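Local coordinates for protein dally-like, isoform A (Drosophila melanogaster, PDB 6XTZ) that binds Wnt and Hedgehog family proteins at the cell surface as a GPI-anchored glypican, shielding the Wnt palmitoleate so that signalling can act at a distance, at residues 8-13 with 29-34; 47-52 with 237-242; 85-90 with 443-448; 130-135 with 198-203. The protein carries 5 engineered substitutions. One frame throughout, in Å; residues are numbered along the deposited sequence.

Contact 1: residues 8-13 with 29-34; sequences PNCSAV and QKPSNE. With NAG (2-acetamido-2-deoxy-beta-D-glucopyranose), chain B.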
# COMPACT_ATOMS: atom_id res chain seq x y z
N PRO A 8 -11.69 40.10 -29.42
CA PRO A 8 -11.59 40.03 -27.96
C PRO A 8 -11.16 41.36 -27.35
O PRO A 8 -10.56 42.21 -28.01
CB PRO A 8 -10.54 38.94 -27.72
CG PRO A 8 -9.68 39.00 -28.95
CD PRO A 8 -10.61 39.35 -30.08
N ASN A 9 -11.46 41.51 -26.06
CA ASN A 9 -11.12 42.71 -25.30
C ASN A 9 -9.84 42.42 -24.52
O ASN A 9 -9.88 41.84 -23.43
CB ASN A 9 -12.26 43.11 -24.38
CG ASN A 9 -12.04 44.46 -23.72
OD1 ASN A 9 -11.12 45.19 -24.09
ND2 ASN A 9 -12.87 44.79 -22.75
N CYS A 10 -8.70 42.83 -25.08
CA CYS A 10 -7.41 42.57 -24.45
C CYS A 10 -7.19 43.45 -23.22
O CYS A 10 -6.33 43.12 -22.39
CB CYS A 10 -6.28 42.77 -25.45
SG CYS A 10 -6.52 41.85 -26.98
N SER A 11 -7.92 44.55 -23.10
CA SER A 11 -7.74 45.43 -21.95
C SER A 11 -8.30 44.82 -20.67
O SER A 11 -7.85 45.16 -19.57
CB SER A 11 -8.40 46.78 -22.22
OG SER A 11 -8.26 47.65 -21.11
N ALA A 12 -9.28 43.92 -20.79
CA ALA A 12 -9.88 43.29 -19.62
C ALA A 12 -8.99 42.22 -19.00
O ALA A 12 -9.21 41.84 -17.85
CB ALA A 12 -11.24 42.69 -19.97
N VAL A 13 -7.99 41.73 -19.73
CA VAL A 13 -7.15 40.63 -19.28
C VAL A 13 -5.68 41.03 -19.19
O VAL A 13 -4.82 40.16 -19.04
CB VAL A 13 -7.32 39.40 -20.18
CG1 VAL A 13 -8.72 38.83 -20.04
CG2 VAL A 13 -7.03 39.76 -21.63
N GLN A 29 -1.53 45.41 -27.00
CA GLN A 29 -2.64 46.25 -26.58
C GLN A 29 -3.90 45.93 -27.37
O GLN A 29 -5.00 45.86 -26.80
CB GLN A 29 -2.26 47.73 -26.74
CG GLN A 29 -0.98 48.11 -26.01
CD GLN A 29 -0.49 49.49 -26.38
OE1 GLN A 29 -1.01 50.13 -27.30
NE2 GLN A 29 0.53 49.96 -25.67
N LYS A 30 -3.76 45.72 -28.67
CA LYS A 30 -4.86 45.37 -29.55
C LYS A 30 -4.76 43.91 -29.96
O LYS A 30 -3.68 43.31 -29.92
CB LYS A 30 -4.85 46.26 -30.81
CG LYS A 30 -4.92 47.74 -30.51
CD LYS A 30 -6.14 48.07 -29.65
CE LYS A 30 -6.21 49.56 -29.34
NZ LYS A 30 -6.32 50.39 -30.57
N PRO A 31 -5.88 43.29 -30.34
CA PRO A 31 -5.83 41.88 -30.76
C PRO A 31 -4.90 41.67 -31.94
O PRO A 31 -4.87 42.47 -32.88
CB PRO A 31 -7.29 41.57 -31.13
CG PRO A 31 -8.09 42.54 -30.33
CD PRO A 31 -7.26 43.79 -30.25
N SER A 32 -4.14 40.58 -31.89
CA SER A 32 -3.20 40.23 -32.95
C SER A 32 -3.92 39.40 -34.01
O SER A 32 -4.65 38.45 -33.68
CB SER A 32 -2.02 39.44 -32.37
OG SER A 32 -1.13 39.03 -33.39
N ASN A 33 -3.72 39.76 -35.27
CA ASN A 33 -4.37 39.09 -36.39
C ASN A 33 -3.62 37.87 -36.89
O ASN A 33 -4.11 37.17 -37.78
CB ASN A 33 -4.57 40.08 -37.55
CG ASN A 33 -5.37 41.30 -37.14
OD1 ASN A 33 -6.59 41.24 -36.96
ND2 ASN A 33 -4.68 42.43 -36.99
N GLU A 34 -2.43 37.59 -36.35
CA GLU A 34 -1.70 36.40 -36.74
C GLU A 34 -2.40 35.14 -36.24
O GLU A 34 -3.11 35.16 -35.23
CB GLU A 34 -0.26 36.45 -36.21
CG GLU A 34 0.67 37.32 -37.03
CD GLU A 34 2.12 37.15 -36.62
OE1 GLU A 34 2.49 37.64 -35.53
OE2 GLU A 34 2.88 36.52 -37.38
C1 NAG B . -12.75 46.05 -22.06
C2 NAG B . -14.13 46.67 -21.81
C3 NAG B . -13.97 48.02 -21.11
C4 NAG B . -13.14 47.86 -19.85
C5 NAG B . -11.81 47.19 -20.17
C6 NAG B . -10.98 46.90 -18.94
C7 NAG B . -16.07 46.28 -23.26
C8 NAG B . -16.69 46.53 -24.60
N2 NAG B . -14.87 46.82 -23.05
O3 NAG B . -15.26 48.53 -20.78
O4 NAG B . -12.89 49.14 -19.27
O5 NAG B . -12.04 45.93 -20.82
O6 NAG B . -11.80 46.63 -17.81
O7 NAG B . -16.63 45.60 -22.40
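Pro8 and Pro31 lay their rings past one another in opposite directions, the CG and CD atoms of Pro8 running alongside CB and CG of Pro31, with Pro8 CD 4.1 Å from Pro31 CG. The carbonyl of Pro8 also touches the second ring, Pro8 O lying 3.4 Å from Pro31 CG. Cys10 lies two residues further on. Its SG stands anti to its own carbonyl carbon (chi1 -52°), which puts the sulphur 3.7 Å from Pro31 N and 3.8 Å from Pro31 CG, while Cys10 CB rests 3.6 Å from Gln29 O. No hydrogen bond joins the two loops, and rigid, compact prolines suit an interface made only of van der Waals contact. An alanine at Pro8 would probably open a gap against Pro31 CB and CG and give the backbone there more freedom to turn. These loops precede and follow helix 14-19 at one end of the elongated glypican ectodomain, and Cys10 SG continues into a disulfide with Cys48 SG. Asn9-Cys10-Ser11 forms the Asn-X-Ser sequon of N-glycosylation. The CB of Asn9 points away from 29-34, with CG anti to the backbone N, and ND2 is bonded to C1 of the N-acetylglucosamine at 1.4 Å. Ser11 OG packs 3.6 Å from C6 of that sugar, and the small Ala12 side chain lies against its ring oxygen O5.

Contact 2: residues 47-52 with 237-242; sequences TCCTYN and GACKGY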
# COMPACT_ATOMS: atom_id res chain seq x y z
N THR A 47 -6.55 37.46 -31.57
CA THR A 47 -6.28 36.93 -30.24
C THR A 47 -5.45 37.93 -29.46
O THR A 47 -4.71 38.73 -30.03
CB THR A 47 -5.54 35.58 -30.31
OG1 THR A 47 -5.12 35.20 -28.99
CG2 THR A 47 -4.31 35.69 -31.21
N CYS A 48 -5.58 37.88 -28.13
CA CYS A 48 -4.82 38.76 -27.25
C CYS A 48 -3.49 38.17 -26.82
O CYS A 48 -2.79 38.78 -26.01
CB CYS A 48 -5.65 39.11 -26.01
SG CYS A 48 -7.17 40.03 -26.36
N CYS A 49 -3.13 37.00 -27.33
CA CYS A 49 -1.90 36.32 -26.95
C CYS A 49 -0.98 36.17 -28.15
O CYS A 49 -1.44 35.96 -29.28
CB CYS A 49 -2.21 34.93 -26.36
SG CYS A 49 -3.03 34.99 -24.76
N THR A 50 0.32 36.28 -27.90
CA THR A 50 1.34 36.02 -28.90
C THR A 50 1.86 34.60 -28.72
O THR A 50 1.51 33.89 -27.77
CB THR A 50 2.48 37.03 -28.80
OG1 THR A 50 3.17 36.85 -27.55
CG2 THR A 50 1.94 38.45 -28.86
N TYR A 51 2.72 34.19 -29.65
CA TYR A 51 3.33 32.86 -29.57
C TYR A 51 4.23 32.74 -28.35
O TYR A 51 4.31 31.67 -27.73
CB TYR A 51 4.12 32.58 -30.85
CG TYR A 51 4.64 31.16 -30.97
CD1 TYR A 51 3.89 30.18 -31.61
CD2 TYR A 51 5.89 30.81 -30.48
CE1 TYR A 51 4.36 28.89 -31.74
CE2 TYR A 51 6.37 29.53 -30.60
CZ TYR A 51 5.60 28.57 -31.23
OH TYR A 51 6.08 27.29 -31.35
N ASN A 52 4.93 33.83 -27.99
CA ASN A 52 5.80 33.78 -26.82
C ASN A 52 5.01 33.78 -25.52
O ASN A 52 5.40 33.14 -24.55
CB ASN A 52 6.79 34.95 -26.86
CG ASN A 52 7.75 34.86 -28.02
OD1 ASN A 52 8.24 33.78 -28.36
ND2 ASN A 52 8.03 36.00 -28.64
N GLY A 237 -8.37 31.08 -21.94
CA GLY A 237 -9.53 31.94 -21.72
C GLY A 237 -9.16 33.41 -21.77
O GLY A 237 -9.90 34.22 -22.34
N ALA A 238 -8.02 33.77 -21.19
CA ALA A 238 -7.59 35.16 -21.21
C ALA A 238 -7.19 35.60 -22.61
O ALA A 238 -7.26 36.80 -22.93
CB ALA A 238 -6.43 35.37 -20.24
N CYS A 239 -6.76 34.66 -23.46
CA CYS A 239 -6.41 35.02 -24.83
C CYS A 239 -7.62 35.47 -25.64
O CYS A 239 -7.44 36.15 -26.66
CB CYS A 239 -5.73 33.84 -25.52
SG CYS A 239 -4.18 33.32 -24.73
N LYS A 240 -8.83 35.12 -25.22
CA LYS A 240 -10.05 35.61 -25.84
C LYS A 240 -10.66 36.79 -25.09
O LYS A 240 -11.83 37.12 -25.33
CB LYS A 240 -11.08 34.49 -25.97
CG LYS A 240 -10.78 33.48 -27.07
CD LYS A 240 -11.97 32.56 -27.30
CE LYS A 240 -11.74 31.67 -28.50
NZ LYS A 240 -12.94 30.85 -28.83
N GLY A 241 -9.91 37.42 -24.19
CA GLY A 241 -10.43 38.52 -23.42
C GLY A 241 -11.30 38.14 -22.25
O GLY A 241 -11.85 39.02 -21.59
N TYR A 242 -11.43 36.84 -21.96
CA TYR A 242 -12.26 36.37 -20.86
C TYR A 242 -11.45 36.35 -19.56
O TYR A 242 -10.26 36.01 -19.56
CB TYR A 242 -12.81 34.98 -21.15
CG TYR A 242 -13.68 34.90 -22.39
CD1 TYR A 242 -14.54 35.94 -22.72
CD2 TYR A 242 -13.63 33.79 -23.23
CE1 TYR A 242 -15.34 35.87 -23.85
CE2 TYR A 242 -14.43 33.72 -24.35
CZ TYR A 242 -15.28 34.76 -24.66
OH TYR A 242 -16.07 34.68 -25.79
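Within the plane of the Cys239 carbonyl group, Cys48 N approaches Cys239 O at 2.9 Å with a nearly straight N-H...O angle of 169°. The carbonyl of Gly237 is used differently: Tyr242 N and Lys240 N reach its oxygen from opposite faces, and the ring of Tyr242 carries Lys240 O over the centre of one face. The bond from Tyr242 N belongs to the helix end: with Gly241 N to Ala238 O it makes a Schellman motif, in which Gly241 takes the positive phi that a side chain would make costly.

Beside that helix end, Cys49 and Cys239 are joined through SG atoms 2.0 Å apart, with a C-S-S-C torsion of -87°, close to the relaxed value for a disulfide. In both cysteines SG stands anti to the carbonyl carbon. Met57 of helix 51-110 packs on both of them, and Phe17 of helix 14-19 on Cys49. Thr47 shapes the approach: its OG1 accepts from Cys49 N at 3.2 Å in an ST turn and lies 3.4 Å from Cys239 O, a weak and unsettled contact. An alanine at Thr47 would probably leave Cys49 N without this acceptor and let the turn ahead of the disulfide relax. Thr50 then provides the N-cap of helix 51-110, its OG1 bonded to Met53 N. The Cys49-Cys239 disulfide and the buried Cys48 N to Cys239 O bond tie the start of this long helix to helix 236-239, while Cys48 SG ties the same turn to Cys10 in the N-terminal loop, as suits an extracellular protein.

Contact 3: residues 85-90 with 443-448; sequences TKFKDI and DRIVRD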
# COMPACT_ATOMS: atom_id res chain seq x y z
N THR A 85 8.15 1.45 8.50
CA THR A 85 9.37 1.26 9.28
C THR A 85 9.08 1.24 10.77
O THR A 85 9.66 0.44 11.52
CB THR A 85 10.38 2.35 8.94
OG1 THR A 85 10.77 2.24 7.56
CG2 THR A 85 11.63 2.23 9.81
N LYS A 86 8.18 2.11 11.23
CA LYS A 86 7.79 2.10 12.64
C LYS A 86 7.09 0.81 13.00
O LYS A 86 7.29 0.26 14.09
CB LYS A 86 6.90 3.31 12.94
CG LYS A 86 6.47 3.41 14.40
CD LYS A 86 5.55 4.61 14.62
CE LYS A 86 5.12 4.71 16.08
NZ LYS A 86 4.18 5.84 16.31
N PHE A 87 6.27 0.29 12.08
CA PHE A 87 5.56 -0.97 12.33
C PHE A 87 6.54 -2.13 12.48
O PHE A 87 6.43 -2.93 13.41
CB PHE A 87 4.58 -1.24 11.19
CG PHE A 87 3.96 -2.61 11.23
CD1 PHE A 87 2.87 -2.86 12.05
CD2 PHE A 87 4.46 -3.63 10.44
CE1 PHE A 87 2.30 -4.12 12.08
CE2 PHE A 87 3.88 -4.89 10.47
CZ PHE A 87 2.80 -5.13 11.29
N LYS A 88 7.52 -2.22 11.57
CA LYS A 88 8.49 -3.31 11.65
C LYS A 88 9.35 -3.20 12.91
O LYS A 88 9.60 -4.22 13.57
CB LYS A 88 9.37 -3.31 10.40
CG LYS A 88 8.62 -3.55 9.11
CD LYS A 88 9.55 -3.40 7.92
CE LYS A 88 8.80 -3.46 6.61
NZ LYS A 88 9.71 -3.20 5.46
N ASP A 89 9.79 -1.99 13.25
CA ASP A 89 10.63 -1.82 14.43
C ASP A 89 9.89 -2.19 15.70
O ASP A 89 10.47 -2.77 16.63
CB ASP A 89 11.14 -0.38 14.51
CG ASP A 89 12.10 -0.03 13.40
OD1 ASP A 89 12.79 -0.94 12.90
OD2 ASP A 89 12.17 1.16 13.02
N ILE A 90 8.59 -1.87 15.77
CA ILE A 90 7.81 -2.18 16.96
C ILE A 90 7.66 -3.68 17.13
O ILE A 90 7.85 -4.23 18.22
CB ILE A 90 6.44 -1.47 16.90
CG1 ILE A 90 6.60 0.03 17.16
CG2 ILE A 90 5.47 -2.10 17.90
CD1 ILE A 90 5.30 0.81 17.04
N ASP A 443 -1.10 -2.77 18.45
CA ASP A 443 -2.42 -2.40 17.97
C ASP A 443 -2.49 -0.93 17.60
O ASP A 443 -3.22 -0.56 16.67
CB ASP A 443 -3.48 -2.73 19.03
CG ASP A 443 -3.53 -4.20 19.37
OD1 ASP A 443 -2.67 -4.96 18.89
OD2 ASP A 443 -4.45 -4.60 20.12
N ARG A 444 -1.74 -0.08 18.30
CA ARG A 444 -1.78 1.36 18.02
C ARG A 444 -1.19 1.68 16.66
O ARG A 444 -1.74 2.52 15.93
CB ARG A 444 -1.04 2.12 19.12
CG ARG A 444 -1.65 1.93 20.51
CD ARG A 444 -0.76 2.53 21.59
NE ARG A 444 -0.61 3.98 21.46
CZ ARG A 444 0.08 4.74 22.30
NH1 ARG A 444 0.68 4.19 23.35
NH2 ARG A 444 0.16 6.04 22.11
N ILE A 445 -0.08 1.04 16.29
CA ILE A 445 0.52 1.31 14.99
C ILE A 445 -0.29 0.65 13.88
O ILE A 445 -0.36 1.18 12.76
CB ILE A 445 1.99 0.86 14.97
CG1 ILE A 445 2.64 1.15 13.61
CG2 ILE A 445 2.12 -0.61 15.32
CD1 ILE A 445 2.71 2.62 13.27
N VAL A 446 -0.93 -0.49 14.16
CA VAL A 446 -1.81 -1.11 13.17
C VAL A 446 -3.03 -0.23 12.92
O VAL A 446 -3.45 -0.05 11.77
CB VAL A 446 -2.21 -2.52 13.62
CG1 VAL A 446 -3.34 -3.06 12.76
CG2 VAL A 446 -1.01 -3.46 13.55
N ARG A 447 -3.62 0.33 13.98
CA ARG A 447 -4.75 1.24 13.80
C ARG A 447 -4.32 2.51 13.08
O ARG A 447 -5.07 3.06 12.26
CB ARG A 447 -5.38 1.59 15.15
CG ARG A 447 -6.06 0.44 15.86
CD ARG A 447 -6.75 0.93 17.13
NE ARG A 447 -6.83 -0.12 18.14
CZ ARG A 447 -7.80 -1.02 18.22
NH1 ARG A 447 -8.79 -1.01 17.33
NH2 ARG A 447 -7.79 -1.93 19.18
N ASP A 448 -3.11 3.01 13.38
CA ASP A 448 -2.62 4.21 12.71
C ASP A 448 -2.46 3.97 11.21
O ASP A 448 -2.94 4.77 10.40
CB ASP A 448 -1.29 4.64 13.34
CG ASP A 448 -0.80 5.97 12.81
OD1 ASP A 448 -1.58 6.68 12.13
OD2 ASP A 448 0.37 6.32 13.08
O HOH W 1 1.48 5.62 16.30
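Ile445 and Phe87 meet where helix 441-455 packs antiparallel against the long helix 51-110 in the helical body of the glypican ectodomain. The local axes approach to 9.9 Å at an angle of 161°. Ile445 is the central side chain: its CG1, anti to the backbone N (chi1 -180°), lies 3.8 Å from Phe87 CA. Its two methyls serve different neighbours. Ile445 CG2 packs 3.9 Å from Ile90 CD1, whereas Ile445 CD1 runs 3.7 Å from Lys86 CD, the two chains sliding past each other in opposite directions. A beta-branched residue suits the place because CG2 meets Ile90 while the CG1-CD1 arm reaches Phe87 and Lys86.

The Phe87 side chain crosses that of Ile445 at about a right angle and offers its ring edge to the second helix. Phe87 CE1 lies 3.7 Å from Val446 CG2, with Ile445 CG2 near the ring plane as well. Tyr203 of helix 185-216 meets the same ring edge-to-face, so a flat aromatic serves a three-helix junction. The side chain of Ile90 lies about 8 Å from the bound O-palmitoleoyl serine, which places the contact near the lipid site but not in its wall.

At the outer margin Lys86 stays fully extended, and its NZ donates to a water at 2.7 Å that in turn makes a weak bond to Asp448 OD2. Asp448 already holds salt bridges to Lys83 and Arg452. The 5.0 Å from Lys86 NZ to Asp448 OD2 thus leaves a water-mediated, probably mildly attractive link between opposite charges, while the close grip between the helices is apolar.

Contact 4: residues 130-135 with 198-203; sequences TYFANG and VATRTY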
# COMPACT_ATOMS: atom_id res chain seq x y z
N THR A 130 13.59 -14.74 12.10
CA THR A 130 14.10 -14.77 10.74
C THR A 130 12.97 -14.65 9.72
O THR A 130 13.13 -13.98 8.69
CB THR A 130 14.91 -16.04 10.50
OG1 THR A 130 16.00 -16.11 11.43
CG2 THR A 130 15.47 -16.07 9.08
N TYR A 131 11.82 -15.27 9.99
CA TYR A 131 10.71 -15.16 9.06
C TYR A 131 10.23 -13.72 8.94
O TYR A 131 10.01 -13.21 7.83
CB TYR A 131 9.54 -16.06 9.47
CG TYR A 131 8.33 -15.76 8.62
CD1 TYR A 131 8.26 -16.20 7.30
CD2 TYR A 131 7.28 -14.99 9.11
CE1 TYR A 131 7.17 -15.91 6.51
CE2 TYR A 131 6.18 -14.69 8.32
CZ TYR A 131 6.13 -15.16 7.02
OH TYR A 131 5.05 -14.87 6.22
N PHE A 132 10.03 -13.04 10.07
CA PHE A 132 9.56 -11.66 10.01
C PHE A 132 10.58 -10.76 9.34
O PHE A 132 10.21 -9.74 8.75
CB PHE A 132 9.23 -11.14 11.41
CG PHE A 132 8.63 -9.76 11.41
CD1 PHE A 132 7.31 -9.57 11.04
CD2 PHE A 132 9.39 -8.66 11.77
CE1 PHE A 132 6.76 -8.31 11.02
CE2 PHE A 132 8.84 -7.39 11.76
CZ PHE A 132 7.52 -7.21 11.39
N ALA A 133 11.86 -11.12 9.40
CA ALA A 133 12.91 -10.29 8.80
C ALA A 133 12.94 -10.45 7.28
O ALA A 133 12.83 -9.47 6.55
CB ALA A 133 14.27 -10.64 9.41
N ASN A 134 13.09 -11.69 6.80
CA ASN A 134 13.25 -11.93 5.37
C ASN A 134 12.20 -12.85 4.76
O ASN A 134 12.14 -12.94 3.53
CB ASN A 134 14.65 -12.49 5.07
CG ASN A 134 14.94 -13.79 5.80
OD1 ASN A 134 14.04 -14.59 6.07
ND2 ASN A 134 16.21 -14.02 6.12
N GLY A 135 11.40 -13.54 5.56
CA GLY A 135 10.34 -14.37 5.03
C GLY A 135 10.77 -15.69 4.44
O GLY A 135 9.94 -16.37 3.82
N VAL A 198 2.44 -14.51 9.29
CA VAL A 198 2.29 -14.20 7.87
C VAL A 198 1.51 -12.90 7.70
O VAL A 198 1.90 -12.03 6.91
CB VAL A 198 1.61 -15.37 7.13
CG1 VAL A 198 1.31 -14.97 5.69
CG2 VAL A 198 2.49 -16.60 7.17
N ALA A 199 0.41 -12.74 8.44
CA ALA A 199 -0.37 -11.52 8.33
C ALA A 199 0.41 -10.31 8.83
O ALA A 199 0.30 -9.22 8.26
CB ALA A 199 -1.69 -11.67 9.10
N THR A 200 1.20 -10.48 9.89
CA THR A 200 1.95 -9.36 10.44
C THR A 200 3.05 -8.91 9.49
O THR A 200 3.21 -7.71 9.23
CB THR A 200 2.55 -9.75 11.80
OG1 THR A 200 1.51 -10.19 12.67
CG2 THR A 200 3.26 -8.55 12.43
N ARG A 201 3.82 -9.85 8.94
CA ARG A 201 4.88 -9.50 8.01
C ARG A 201 4.32 -8.91 6.73
O ARG A 201 4.80 -7.87 6.25
CB ARG A 201 5.75 -10.72 7.71
CG ARG A 201 6.62 -10.55 6.48
CD ARG A 201 7.60 -11.69 6.30
NE ARG A 201 8.26 -11.62 5.00
CZ ARG A 201 9.31 -10.84 4.73
NH1 ARG A 201 9.82 -10.06 5.68
NH2 ARG A 201 9.84 -10.84 3.52
N THR A 202 3.30 -9.55 6.16
CA THR A 202 2.73 -9.07 4.90
C THR A 202 2.15 -7.67 5.04
O THR A 202 2.25 -6.85 4.12
CB THR A 202 1.67 -10.05 4.40
OG1 THR A 202 2.23 -11.37 4.31
CG2 THR A 202 1.14 -9.64 3.03
N TYR A 203 1.55 -7.38 6.20
CA TYR A 203 0.98 -6.05 6.43
C TYR A 203 2.05 -4.97 6.29
O TYR A 203 1.85 -3.97 5.59
CB TYR A 203 0.36 -6.02 7.83
CG TYR A 203 -0.53 -4.83 8.12
CD1 TYR A 203 -1.77 -4.70 7.52
CD2 TYR A 203 -0.13 -3.86 9.04
CE1 TYR A 203 -2.59 -3.62 7.80
CE2 TYR A 203 -0.94 -2.78 9.32
CZ TYR A 203 -2.17 -2.66 8.70
OH TYR A 203 -2.98 -1.59 8.99
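Arg201 of helix 185-216 enters helix 118-134 as a knob into a hole formed by Tyr131, Phe132, Ala133 and Asn134, the local axes running nearly parallel at 25° and 9.4 Å apart. Its CB lies 3.9 Å from Phe132 CD1 and close to Tyr131 CE2. With CG anti to the backbone N (chi1 164°) and the chain extended as far as NE, the methylene groups lead straight to the end of the partner helix. CD sits over one face of the Tyr131 ring, offset toward the rim, in a CH-pi contact, and is also 3.2 Å from Tyr131 O. NE passes 3.4 Å from Gly135 CA. Gly135 has a positive phi (76°), which favours glycine, and a CB there would clash with Arg201 NE. At CZ, Gly135 N stands over the centre of one face of the guanidinium. NH1 donates to Phe132 O at 3.1 Å from above that carbonyl's plane, and more weakly to Ala133 O at 3.2 Å. Asn134 O is near NH2, but its angle is too poor for a bond. A cationic group is well matched to these last carbonyls of a helix, whose partial negative charge would probably favour it. Asn134 instead turns OD1 to Arg136 N.

Phe132 reaches on to Phe91 and Thr92 of helix 51-110. Thr200 OG1 bonds to Ser196 O, and its CG2, anti to the backbone N, meets Phe132 CE1 at 3.8 Å. Tyr131 OH lies 3.2 Å from Val198 CG2.

In the fold
From the N terminus, contact 1 closes a short loop around helix 14-19. Contact 2 opens a dozen residues later, joining the start of helix 51-110 to helix 236-239 and touching contact 1 through the Cys10-Cys48 disulfide and a probable Ser32-Thr47 backbone bond. Further along helix 51-110, contact 3 opens and closes only at helix 441-455, beyond the end of contact 2, so these two cross. Contact 4, between helices 118-134 and 185-216, nests inside both. Contacts 3 and 4 touch, notably through Phe87 with Tyr203, in the middle of the molecule; their centres lie 54 to 66 Å from those of the disulfide-bonded end.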